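Glycosyl hydrolase, family 31/fibronectin type III domain protein (Clostridium perfringens, PDB 4LKS) binds galactose through a family 32 carbohydrate-binding module, a calcium-containing beta-sandwich that probably directs the parent family 31 glycoside hydrolase to galactose-bearing glycans. Local coordinates at residues S33-Y39 / I51-Y56; W106-R110 / I131-I136; S23-A28 / K40-G46. Numbering follows the deposited sequence.

Contact 1 of 3, residues S33-Y39 / I51-Y56. With GAL (beta-D-galactopyranose), chain D.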
loop_
_atom_site.group_PDB
_atom_site.type_symbol
_atom_site.label_atom_id
_atom_site.label_comp_id
_atom_site.label_asym_id
_atom_site.label_seq_id
_atom_site.Cartn_x
_atom_site.Cartn_y
_atom_site.Cartn_z
ATOM N N SER A 33 -9.647 -7.017 -5.460
ATOM C CA SER A 33 -9.579 -7.595 -6.790
ATOM C C SER A 33 -8.143 -7.547 -7.280
ATOM O O SER A 33 -7.296 -6.872 -6.676
ATOM C CB SER A 33 -10.508 -6.853 -7.747
ATOM O OG SER A 33 -10.155 -5.493 -7.891
ATOM N N GLU A 34 -7.878 -8.267 -8.365
ATOM C CA GLU A 34 -6.557 -8.342 -8.972
ATOM C C GLU A 34 -6.759 -8.398 -10.482
ATOM O O GLU A 34 -7.682 -9.053 -10.962
ATOM C CB GLU A 34 -5.820 -9.600 -8.504
ATOM C CG GLU A 34 -5.540 -9.664 -7.001
ATOM C CD GLU A 34 -5.234 -11.072 -6.536
ATOM O OE1 GLU A 34 -6.180 -11.884 -6.435
ATOM O OE2 GLU A 34 -4.050 -11.382 -6.290
ATOM N N ALA A 35 -5.907 -7.703 -11.226
ATOM C CA ALA A 35 -5.978 -7.698 -12.686
ATOM C C ALA A 35 -4.783 -8.415 -13.274
ATOM O O ALA A 35 -3.687 -8.354 -12.719
ATOM C CB ALA A 35 -6.007 -6.287 -13.204
ATOM N N ASP A 36 -4.995 -9.072 -14.411
ATOM C CA ASP A 36 -3.888 -9.592 -15.210
ATOM C C ASP A 36 -3.011 -10.524 -14.373
ATOM O O ASP A 36 -3.535 -11.422 -13.712
ATOM C CB ASP A 36 -3.101 -8.423 -15.806
ATOM C CG ASP A 36 -3.981 -7.483 -16.604
ATOM O OD1 ASP A 36 -4.956 -7.972 -17.219
ATOM O OD2 ASP A 36 -3.701 -6.267 -16.629
ATOM N N ARG A 37 -1.693 -10.315 -14.380
ATOM C CA ARG A 37 -0.817 -11.086 -13.491
ATOM C C ARG A 37 -0.287 -10.220 -12.353
ATOM O O ARG A 37 0.717 -10.542 -11.713
ATOM C CB ARG A 37 0.335 -11.741 -14.255
ATOM C CG ARG A 37 -0.134 -12.721 -15.314
ATOM C CD ARG A 37 1.038 -13.438 -15.967
ATOM N NE ARG A 37 0.629 -14.080 -17.214
ATOM C CZ ARG A 37 0.532 -13.438 -18.373
ATOM N NH1 ARG A 37 0.834 -12.148 -18.449
ATOM N NH2 ARG A 37 0.148 -14.089 -19.466
ATOM N N ASP A 38 -1.003 -9.133 -12.092
ATOM C CA ASP A 38 -0.604 -8.178 -11.065
ATOM C C ASP A 38 -1.215 -8.547 -9.718
ATOM O O ASP A 38 -2.054 -7.824 -9.153
ATOM C CB ASP A 38 -0.956 -6.764 -11.509
ATOM C CG ASP A 38 -0.192 -6.345 -12.752
ATOM O OD1 ASP A 38 0.879 -6.934 -13.032
ATOM O OD2 ASP A 38 -0.654 -5.419 -13.442
ATOM N N TYR A 39 -0.757 -9.680 -9.199
ATOM C CA TYR A 39 -1.345 -10.310 -8.029
ATOM C C TYR A 39 -1.013 -9.566 -6.740
ATOM O O TYR A 39 -0.023 -8.832 -6.665
ATOM C CB TYR A 39 -0.870 -11.762 -7.922
ATOM C CG TYR A 39 -1.123 -12.567 -9.176
ATOM C CD1 TYR A 39 -2.407 -12.715 -9.675
ATOM C CD2 TYR A 39 -0.076 -13.183 -9.848
ATOM C CE1 TYR A 39 -2.647 -13.451 -10.829
ATOM C CE2 TYR A 39 -0.308 -13.922 -10.997
ATOM C CZ TYR A 39 -1.597 -14.046 -11.476
ATOM O OH TYR A 39 -1.849 -14.777 -12.616
ATOM N N ILE A 51 3.862 -5.459 -9.522
ATOM C CA ILE A 51 2.818 -4.692 -8.857
ATOM C C ILE A 51 1.585 -5.512 -8.566
ATOM O O ILE A 51 1.282 -6.477 -9.273
ATOM C CB ILE A 51 2.362 -3.471 -9.683
ATOM C CG1 ILE A 51 1.706 -3.909 -10.997
ATOM C CG2 ILE A 51 3.527 -2.518 -9.938
ATOM C CD1 ILE A 51 1.098 -2.760 -11.780
ATOM N N TRP A 52 0.886 -5.138 -7.501
ATOM C CA TRP A 52 -0.524 -5.488 -7.376
ATOM C C TRP A 52 -1.306 -4.415 -8.119
ATOM O O TRP A 52 -0.977 -3.230 -8.014
ATOM C CB TRP A 52 -0.953 -5.518 -5.906
ATOM C CG TRP A 52 -2.451 -5.493 -5.752
ATOM C CD1 TRP A 52 -3.337 -6.410 -6.237
ATOM C CD2 TRP A 52 -3.234 -4.498 -5.077
ATOM N NE1 TRP A 52 -4.622 -6.050 -5.913
ATOM C CE2 TRP A 52 -4.589 -4.884 -5.196
ATOM C CE3 TRP A 52 -2.925 -3.323 -4.380
ATOM C CZ2 TRP A 52 -5.637 -4.133 -4.644
ATOM C CZ3 TRP A 52 -3.973 -2.576 -3.823
ATOM C CH2 TRP A 52 -5.307 -2.989 -3.963
ATOM N N HIS A 53 -2.327 -4.822 -8.872
ATOM C CA HIS A 53 -3.207 -3.886 -9.563
ATOM C C HIS A 53 -4.622 -4.419 -9.426
ATOM O O HIS A 53 -4.864 -5.606 -9.650
ATOM C CB HIS A 53 -2.813 -3.804 -11.047
ATOM C CG HIS A 53 -3.370 -2.620 -11.782
ATOM N ND1 HIS A 53 -4.720 -2.403 -11.955
ATOM C CD2 HIS A 53 -2.743 -1.614 -12.445
ATOM C CE1 HIS A 53 -4.905 -1.304 -12.669
ATOM N NE2 HIS A 53 -3.719 -0.813 -12.983
ATOM N N SER A 54 -5.551 -3.557 -9.024
ATOM C CA SER A 54 -6.935 -3.977 -8.864
ATOM C C SER A 54 -7.605 -4.050 -10.241
ATOM O O SER A 54 -7.051 -3.576 -11.243
ATOM C CB SER A 54 -7.689 -3.038 -7.897
ATOM O OG SER A 54 -7.827 -1.720 -8.399
ATOM N N ALA A 55 -8.785 -4.653 -10.287
ATOM C CA ALA A 55 -9.494 -4.843 -11.558
ATOM C C ALA A 55 -9.880 -3.507 -12.185
ATOM O O ALA A 55 -10.136 -2.529 -11.483
ATOM C CB ALA A 55 -10.713 -5.732 -11.360
ATOM N N TYR A 56 -9.921 -3.459 -13.519
ATOM C CA TYR A 56 -10.142 -2.191 -14.209
ATOM C C TYR A 56 -11.155 -2.283 -15.344
ATOM O O TYR A 56 -11.097 -1.514 -16.307
ATOM C CB TYR A 56 -8.825 -1.583 -14.707
ATOM C CG TYR A 56 -7.975 -2.471 -15.591
ATOM C CD1 TYR A 56 -8.169 -2.512 -16.966
ATOM C CD2 TYR A 56 -6.949 -3.231 -15.053
ATOM C CE1 TYR A 56 -7.377 -3.303 -17.776
ATOM C CE2 TYR A 56 -6.155 -4.022 -15.846
ATOM C CZ TYR A 56 -6.374 -4.063 -17.206
ATOM O OH TYR A 56 -5.567 -4.858 -17.988
HETATM C C1 GAL D . -3.074 -0.452 -18.985
HETATM C C2 GAL D . -2.096 -0.995 -17.925
HETATM C C3 GAL D . -2.826 -1.889 -16.933
HETATM C C4 GAL D . -3.984 -1.102 -16.297
HETATM C C5 GAL D . -4.899 -0.604 -17.397
HETATM C C6 GAL D . -6.033 0.293 -16.895
HETATM O O1 GAL D . -2.436 0.467 -19.830
HETATM O O2 GAL D . -1.039 -1.771 -18.499
HETATM O O3 GAL D . -1.945 -2.298 -15.890
HETATM O O4 GAL D . -3.471 0.024 -15.587
HETATM O O5 GAL D . -4.166 0.209 -18.346
HETATM O O6 GAL D . -6.898 0.678 -17.957
HETATM O O HOH W 1 3.388 -7.009 -12.031
#

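Contact 2 of 3, residues W106-R110 / I131-I136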
loop_
_atom_site.group_PDB
_atom_site.type_symbol
_atom_site.label_atom_id
_atom_site.label_comp_id
_atom_site.label_asym_id
_atom_site.label_seq_id
_atom_site.Cartn_x
_atom_site.Cartn_y
_atom_site.Cartn_z
ATOM N N TRP A 106 -10.691 -4.649 13.507
ATOM C CA TRP A 106 -9.775 -3.627 13.046
ATOM C C TRP A 106 -9.810 -2.339 13.852
ATOM O O TRP A 106 -10.860 -1.890 14.320
ATOM C CB TRP A 106 -10.092 -3.287 11.588
ATOM C CG TRP A 106 -10.009 -4.467 10.678
ATOM C CD1 TRP A 106 -11.031 -5.294 10.304
ATOM C CD2 TRP A 106 -8.835 -4.968 10.026
ATOM N NE1 TRP A 106 -10.568 -6.270 9.466
ATOM C CE2 TRP A 106 -9.220 -6.095 9.279
ATOM C CE3 TRP A 106 -7.492 -4.573 10.007
ATOM C CZ2 TRP A 106 -8.311 -6.834 8.520
ATOM C CZ3 TRP A 106 -6.596 -5.304 9.254
ATOM C CH2 TRP A 106 -7.006 -6.417 8.520
ATOM N N THR A 107 -8.642 -1.731 13.972
ATOM C CA THR A 107 -8.496 -0.398 14.502
ATOM C C THR A 107 -8.181 0.508 13.332
ATOM O O THR A 107 -7.251 0.227 12.559
ATOM C CB THR A 107 -7.324 -0.328 15.487
ATOM O OG1 THR A 107 -7.550 -1.248 16.567
ATOM C CG2 THR A 107 -7.169 1.085 16.032
ATOM N N GLU A 108 -8.948 1.588 13.182
ATOM C CA GLU A 108 -8.626 2.599 12.185
ATOM C C GLU A 108 -7.446 3.400 12.698
ATOM O O GLU A 108 -7.512 4.045 13.752
ATOM C CB GLU A 108 -9.813 3.526 11.900
ATOM C CG GLU A 108 -9.532 4.456 10.726
ATOM C CD GLU A 108 -10.736 5.259 10.282
ATOM O OE1 GLU A 108 -11.841 4.688 10.191
ATOM O OE2 GLU A 108 -10.570 6.463 10.005
ATOM N N VAL A 109 -6.355 3.351 11.948
ATOM C CA VAL A 109 -5.122 3.998 12.377
ATOM C C VAL A 109 -5.053 5.445 11.873
ATOM O O VAL A 109 -4.830 6.375 12.658
ATOM C CB VAL A 109 -3.900 3.191 11.910
ATOM C CG1 VAL A 109 -2.631 3.932 12.229
ATOM C CG2 VAL A 109 -3.895 1.797 12.564
ATOM N N ARG A 110 -5.260 5.637 10.570
ATOM C CA ARG A 110 -5.222 6.972 9.990
ATOM C C ARG A 110 -5.706 6.963 8.553
ATOM O O ARG A 110 -5.830 5.907 7.916
ATOM C CB ARG A 110 -3.809 7.569 10.024
ATOM C CG ARG A 110 -2.841 6.940 9.025
ATOM C CD ARG A 110 -1.574 7.775 8.901
ATOM N NE ARG A 110 -1.880 9.039 8.240
ATOM C CZ ARG A 110 -1.046 10.064 8.134
ATOM N NH1 ARG A 110 0.169 10.005 8.661
ATOM N NH2 ARG A 110 -1.441 11.161 7.499
ATOM N N ILE A 131 4.635 6.970 5.178
ATOM C CA ILE A 131 3.391 7.207 5.910
ATOM C C ILE A 131 3.622 6.800 7.360
ATOM O O ILE A 131 3.765 5.611 7.654
ATOM C CB ILE A 131 2.232 6.370 5.309
ATOM C CG1 ILE A 131 1.977 6.766 3.846
ATOM C CG2 ILE A 131 0.964 6.534 6.150
ATOM C CD1 ILE A 131 1.056 5.823 3.107
ATOM N N ARG A 132 3.673 7.780 8.263
ATOM C CA ARG A 132 3.904 7.491 9.675
ATOM C C ARG A 132 2.594 7.426 10.439
ATOM O O ARG A 132 1.583 8.004 10.039
ATOM C CB ARG A 132 4.842 8.526 10.311
ATOM C CG ARG A 132 4.238 9.909 10.462
ATOM C CD ARG A 132 5.277 10.940 10.910
ATOM N NE ARG A 132 5.666 10.782 12.310
ATOM C CZ ARG A 132 5.090 11.424 13.324
ATOM N NH1 ARG A 132 4.093 12.273 13.098
ATOM N NH2 ARG A 132 5.514 11.224 14.568
ATOM N N PHE A 133 2.621 6.702 11.550
ATOM C CA PHE A 133 1.471 6.652 12.441
ATOM C C PHE A 133 1.900 6.258 13.848
ATOM O O PHE A 133 2.988 5.697 14.046
ATOM C CB PHE A 133 0.389 5.709 11.887
ATOM C CG PHE A 133 0.913 4.382 11.404
ATOM C CD1 PHE A 133 1.075 3.322 12.286
ATOM C CD2 PHE A 133 1.216 4.185 10.063
ATOM C CE1 PHE A 133 1.541 2.086 11.844
ATOM C CE2 PHE A 133 1.692 2.960 9.608
ATOM C CZ PHE A 133 1.855 1.905 10.502
ATOM N N ASN A 134 1.060 6.582 14.823
ATOM C CA ASN A 134 1.371 6.277 16.208
ATOM C C ASN A 134 1.509 4.781 16.387
ATOM O O ASN A 134 0.696 4.006 15.880
ATOM C CB ASN A 134 0.324 6.861 17.151
ATOM C CG ASN A 134 0.425 8.369 17.251
ATOM O OD1 ASN A 134 1.348 8.975 16.699
ATOM N ND2 ASN A 134 -0.519 8.983 17.958
ATOM N N THR A 135 2.554 4.389 17.107
ATOM C CA THR A 135 2.927 2.984 17.235
ATOM C C THR A 135 1.765 2.097 17.657
ATOM O O THR A 135 1.109 2.349 18.681
ATOM C CB THR A 135 4.075 2.806 18.238
ATOM O OG1 THR A 135 5.133 3.707 17.892
ATOM C CG2 THR A 135 4.595 1.368 18.203
ATOM N N ILE A 136 1.505 1.074 16.852
ATOM C CA ILE A 136 0.407 0.149 17.117
ATOM C C ILE A 136 0.856 -1.283 16.837
ATOM O O ILE A 136 1.483 -1.574 15.823
ATOM C CB ILE A 136 -0.863 0.536 16.312
ATOM C CG1 ILE A 136 -2.036 -0.390 16.651
ATOM C CG2 ILE A 136 -0.578 0.567 14.804
ATOM C CD1 ILE A 136 -3.396 0.192 16.247
#

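Contact 3 of 3, residues S23-A28 / K40-G46. With CA (calcium ion), chain C.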
loop_
_atom_site.group_PDB
_atom_site.type_symbol
_atom_site.label_atom_id
_atom_site.label_comp_id
_atom_site.label_asym_id
_atom_site.label_seq_id
_atom_site.Cartn_x
_atom_site.Cartn_y
_atom_site.Cartn_z
ATOM N N SER A 23 10.973 -8.131 3.435
ATOM C CA SER A 23 9.746 -8.527 2.752
ATOM C C SER A 23 9.364 -9.982 3.019
ATOM O O SER A 23 8.194 -10.342 2.913
ATOM C CB SER A 23 9.808 -8.245 1.250
ATOM O OG SER A 23 10.746 -9.078 0.596
ATOM N N SER A 24 10.335 -10.822 3.377
ATOM C CA SER A 24 10.021 -12.213 3.707
ATOM C C SER A 24 9.095 -12.354 4.918
ATOM O O SER A 24 8.474 -13.404 5.111
ATOM C CB SER A 24 11.297 -13.029 3.931
ATOM O OG SER A 24 11.966 -12.610 5.098
ATOM N N LYS A 25 9.005 -11.298 5.729
ATOM C CA LYS A 25 8.142 -11.288 6.903
ATOM C C LYS A 25 6.691 -10.941 6.564
ATOM O O LYS A 25 5.842 -10.915 7.458
ATOM C CB LYS A 25 8.652 -10.271 7.922
ATOM C CG LYS A 25 10.120 -10.418 8.279
ATOM C CD LYS A 25 10.400 -11.781 8.869
ATOM C CE LYS A 25 11.860 -11.896 9.276
ATOM N NZ LYS A 25 12.198 -13.309 9.575
ATOM N N LEU A 26 6.413 -10.698 5.284
ATOM C CA LEU A 26 5.119 -10.190 4.827
ATOM C C LEU A 26 4.419 -11.173 3.898
ATOM O O LEU A 26 5.061 -11.821 3.069
ATOM C CB LEU A 26 5.310 -8.878 4.054
ATOM C CG LEU A 26 6.156 -7.787 4.701
ATOM C CD1 LEU A 26 6.228 -6.572 3.777
ATOM C CD2 LEU A 26 5.591 -7.408 6.055
ATOM N N GLU A 27 3.097 -11.245 4.006
ATOM C CA GLU A 27 2.284 -12.071 3.123
ATOM C C GLU A 27 0.990 -11.337 2.775
ATOM O O GLU A 27 0.198 -10.997 3.669
ATOM C CB GLU A 27 1.959 -13.418 3.780
ATOM C CG GLU A 27 1.141 -14.326 2.871
ATOM C CD GLU A 27 0.600 -15.576 3.560
ATOM O OE1 GLU A 27 0.756 -15.724 4.789
ATOM O OE2 GLU A 27 -0.009 -16.406 2.847
ATOM N N ALA A 28 0.756 -11.100 1.487
ATOM C CA ALA A 28 -0.524 -10.531 1.068
ATOM C C ALA A 28 -1.575 -11.632 1.111
ATOM O O ALA A 28 -1.480 -12.617 0.371
ATOM C CB ALA A 28 -0.431 -9.930 -0.332
ATOM N N LYS A 40 -1.846 -9.778 -5.722
ATOM C CA LYS A 40 -1.659 -9.140 -4.426
ATOM C C LYS A 40 -0.265 -9.387 -3.829
ATOM O O LYS A 40 0.313 -8.492 -3.193
ATOM C CB LYS A 40 -2.770 -9.574 -3.459
ATOM C CG LYS A 40 -2.800 -11.056 -3.123
ATOM C CD LYS A 40 -4.107 -11.406 -2.401
ATOM C CE LYS A 40 -4.059 -12.795 -1.789
ATOM N NZ LYS A 40 -4.008 -13.883 -2.820
ATOM N N GLU A 41 0.300 -10.569 -4.059
ATOM C CA GLU A 41 1.594 -10.915 -3.468
ATOM C C GLU A 41 2.703 -9.991 -3.982
ATOM O O GLU A 41 3.714 -9.736 -3.286
ATOM C CB GLU A 41 1.936 -12.381 -3.777
ATOM C CG GLU A 41 1.033 -13.424 -3.092
ATOM C CD GLU A 41 -0.322 -13.652 -3.773
ATOM O OE1 GLU A 41 -0.539 -13.201 -4.921
ATOM O OE2 GLU A 41 -1.182 -14.312 -3.143
ATOM N N ASN A 42 2.494 -9.457 -5.184
ATOM C CA ASN A 42 3.457 -8.552 -5.794
ATOM C C ASN A 42 3.623 -7.263 -5.003
ATOM O O ASN A 42 4.595 -6.520 -5.207
ATOM C CB ASN A 42 3.033 -8.208 -7.226
ATOM C CG ASN A 42 3.141 -9.384 -8.179
ATOM O OD1 ASN A 42 3.554 -10.486 -7.799
ATOM N ND2 ASN A 42 2.766 -9.151 -9.430
ATOM N N ALA A 43 2.681 -6.969 -4.107
ATOM C CA ALA A 43 2.788 -5.728 -3.353
ATOM C C ALA A 43 3.812 -5.840 -2.242
ATOM O O ALA A 43 4.241 -4.814 -1.698
ATOM C CB ALA A 43 1.438 -5.339 -2.766
ATOM N N VAL A 44 4.188 -7.064 -1.865
ATOM C CA VAL A 44 5.083 -7.174 -0.707
ATOM C C VAL A 44 6.203 -8.163 -0.963
ATOM O O VAL A 44 6.665 -8.853 -0.051
ATOM C CB VAL A 44 4.334 -7.518 0.602
ATOM C CG1 VAL A 44 3.551 -6.305 1.114
ATOM C CG2 VAL A 44 3.416 -8.713 0.405
ATOM N N ASP A 45 6.657 -8.212 -2.212
ATOM C CA ASP A 45 7.711 -9.157 -2.588
ATOM C C ASP A 45 9.111 -8.533 -2.648
ATOM O O ASP A 45 10.070 -9.173 -3.117
ATOM C CB ASP A 45 7.374 -9.849 -3.915
ATOM C CG ASP A 45 7.282 -8.883 -5.081
ATOM O OD1 ASP A 45 7.423 -7.652 -4.889
ATOM O OD2 ASP A 45 7.070 -9.377 -6.215
ATOM N N GLY A 46 9.239 -7.297 -2.173
ATOM C CA GLY A 46 10.525 -6.611 -2.187
ATOM C C GLY A 46 11.030 -6.238 -3.576
ATOM O O GLY A 46 12.199 -5.851 -3.734
HETATM CA CA CA C . 6.503 -5.634 -6.069
HETATM O O HOH W 2 6.799 -11.605 0.752
HETATM O O HOH W 3 -0.889 -15.139 -0.552
#

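Contact 1 of 3, residues S33-Y39 / I51-Y56
A binding loop can be shaped by hydrogen bonds to a neighbouring strand, several of them from the backbone, and residues 33-39 and 51-56 illustrate how. At Ile51 the polar link is indirect: one water accepts from Ile51 N (3.0 Å) and donates to Asp38 OD1 (2.7 Å), while Ile51 CG1 packs 3.6 Å from Asp38 CG. The CA-to-CB bond of Trp52 points away from 33-39; its indole packs on Val64 and Ile66 of strand 64-70, and its NE1 edge donates to Ser33 O at 2.9 Å. His53 is gripped by its main chain on two sides of a turn, His53 N donating to Asp38 O (3.0 Å) and His53 O accepting from Ala35 N (2.8 Å); the type II' turn Ala35-Asp38 is thereby tied down at each end. The imidazole is oriented in turn, because His53 ND1 donates to Ser54 O at 2.7 Å, and its other nitrogen, NE2, lies 2.7 Å from O4 of galactose in a hydrogen bond. Ala55 N donates to Ser33 OG (2.9 Å). Tyr56 closes the series: its OH donates to Asp36 OD2 at 2.7 Å, Ala35 CB packs 3.5 Å from its CE2, and one ring face receives galactose, with CD1 3.5 Å from C6. A histidine reading the axial O4 beside an aromatic platform, completed here by Arg84, Asn89 and Tyr156, is the galactose site characteristic of many CBM32 modules.

Contact 2 of 3, residues W106-R110 / I131-I136
In a beta-sandwich, edge strands of different sheets can meet largely through side chains, as strands 107-113 and 129-138 demonstrate. Their short segments run at 136° to one another, with axes 7.4 Å apart at closest approach. Thr107 begins the contact, its CG2 lying 3.9 Å from Ile136 CD1. Val109 then fills the space between the strands: CG1 sits 3.5 Å from Phe133 CB, and CG2 4.0 Å from Ile136 CD1. Arg110 also points toward the other strand, because it forms with Val109 a classic beta bulge opposite Ile97 that disturbs the usual alternation. Its aliphatic part passes Ile131, CD to CG2 being 3.9 Å, and its NH1 donates to Arg132 O at 2.8 Å, a polar bond at the margin of an otherwise apolar contact. Phe133 reaches on to Leu76 and Ile79 in its own sheet. Face-to-face packing of two antiparallel sheets, closed along one margin by their edge strands, is characteristic of beta-sandwiches, here the jelly-roll-like sandwich of the F5/8 type C family.

Contact 3 of 3, residues S23-A28 / K40-G46
Apolar packing carries most of the contact between residues 23-28 and the calcium-binding loop 40-46. Val44 is its centre, with CG1 3.8 Å from Leu26 CD1 and CG2 4.1 Å from Ala28 CB; the same valine also touches Ile68 and Leu162, so it plugs into the core between the two sheets. Ala28, buried, fits against the 3-10 turn 40-43, its CB 3.3 Å from Lys40 O and 3.8 Å from Lys40 CG. At the other end Ser23 CB lies 3.5 Å from Val44 O, and Gly46 fits closely beside it: a side chain there would run into Ser23 OG, and the backbone has positive phi.

Polar links across the gap go through solvent. One water lies 2.9 Å from both Ser23 O and Val44 O and bridges them; another donates to Ala28 O and Glu41 OE2, each at 2.7 Å. Glu41 OE2 is held as well by a salt bridge from Lys40 NZ at 2.9 Å.

Metal coordination lies on the far side of the loop from the strand. Calcium takes Asn42 O at 2.3 Å and Asp45 OD1 at 2.5 Å; Asp47 O, Thr50 OG1 and Ala160 O are among its further ligands. Hard oxygen ligands hold one side of the loop while aliphatic groups and waters seat the other. The ligands named here are all protein oxygens, none from the sugar, which is consistent with a structural calcium, as in related modules.

Overall arrangement
Contacts 1 and 3 are adjoining: their segments alternate along the chain, their centres lie 14 Å apart and they touch. Two probable hydrogen bonds join them, Glu34 OE2 with Lys40 N (2.8 Å) and Asn42 ND2 with Ile51 O (3.1 Å), so the calcium-binding part of the loop is bonded directly to the residues packed against the galactose site. Calcium lies about 6 Å from the Ile51 side chain, two residues before the sugar-binding His53. Contact 2 is separate, on the opposite side of the chain's centre from contact 1: their centres are 26 Å apart, and its centre is 20 Å from that of contact 3. The example is a sandwich whose recognition site and remote edge do not touch, though both reach the same sheet.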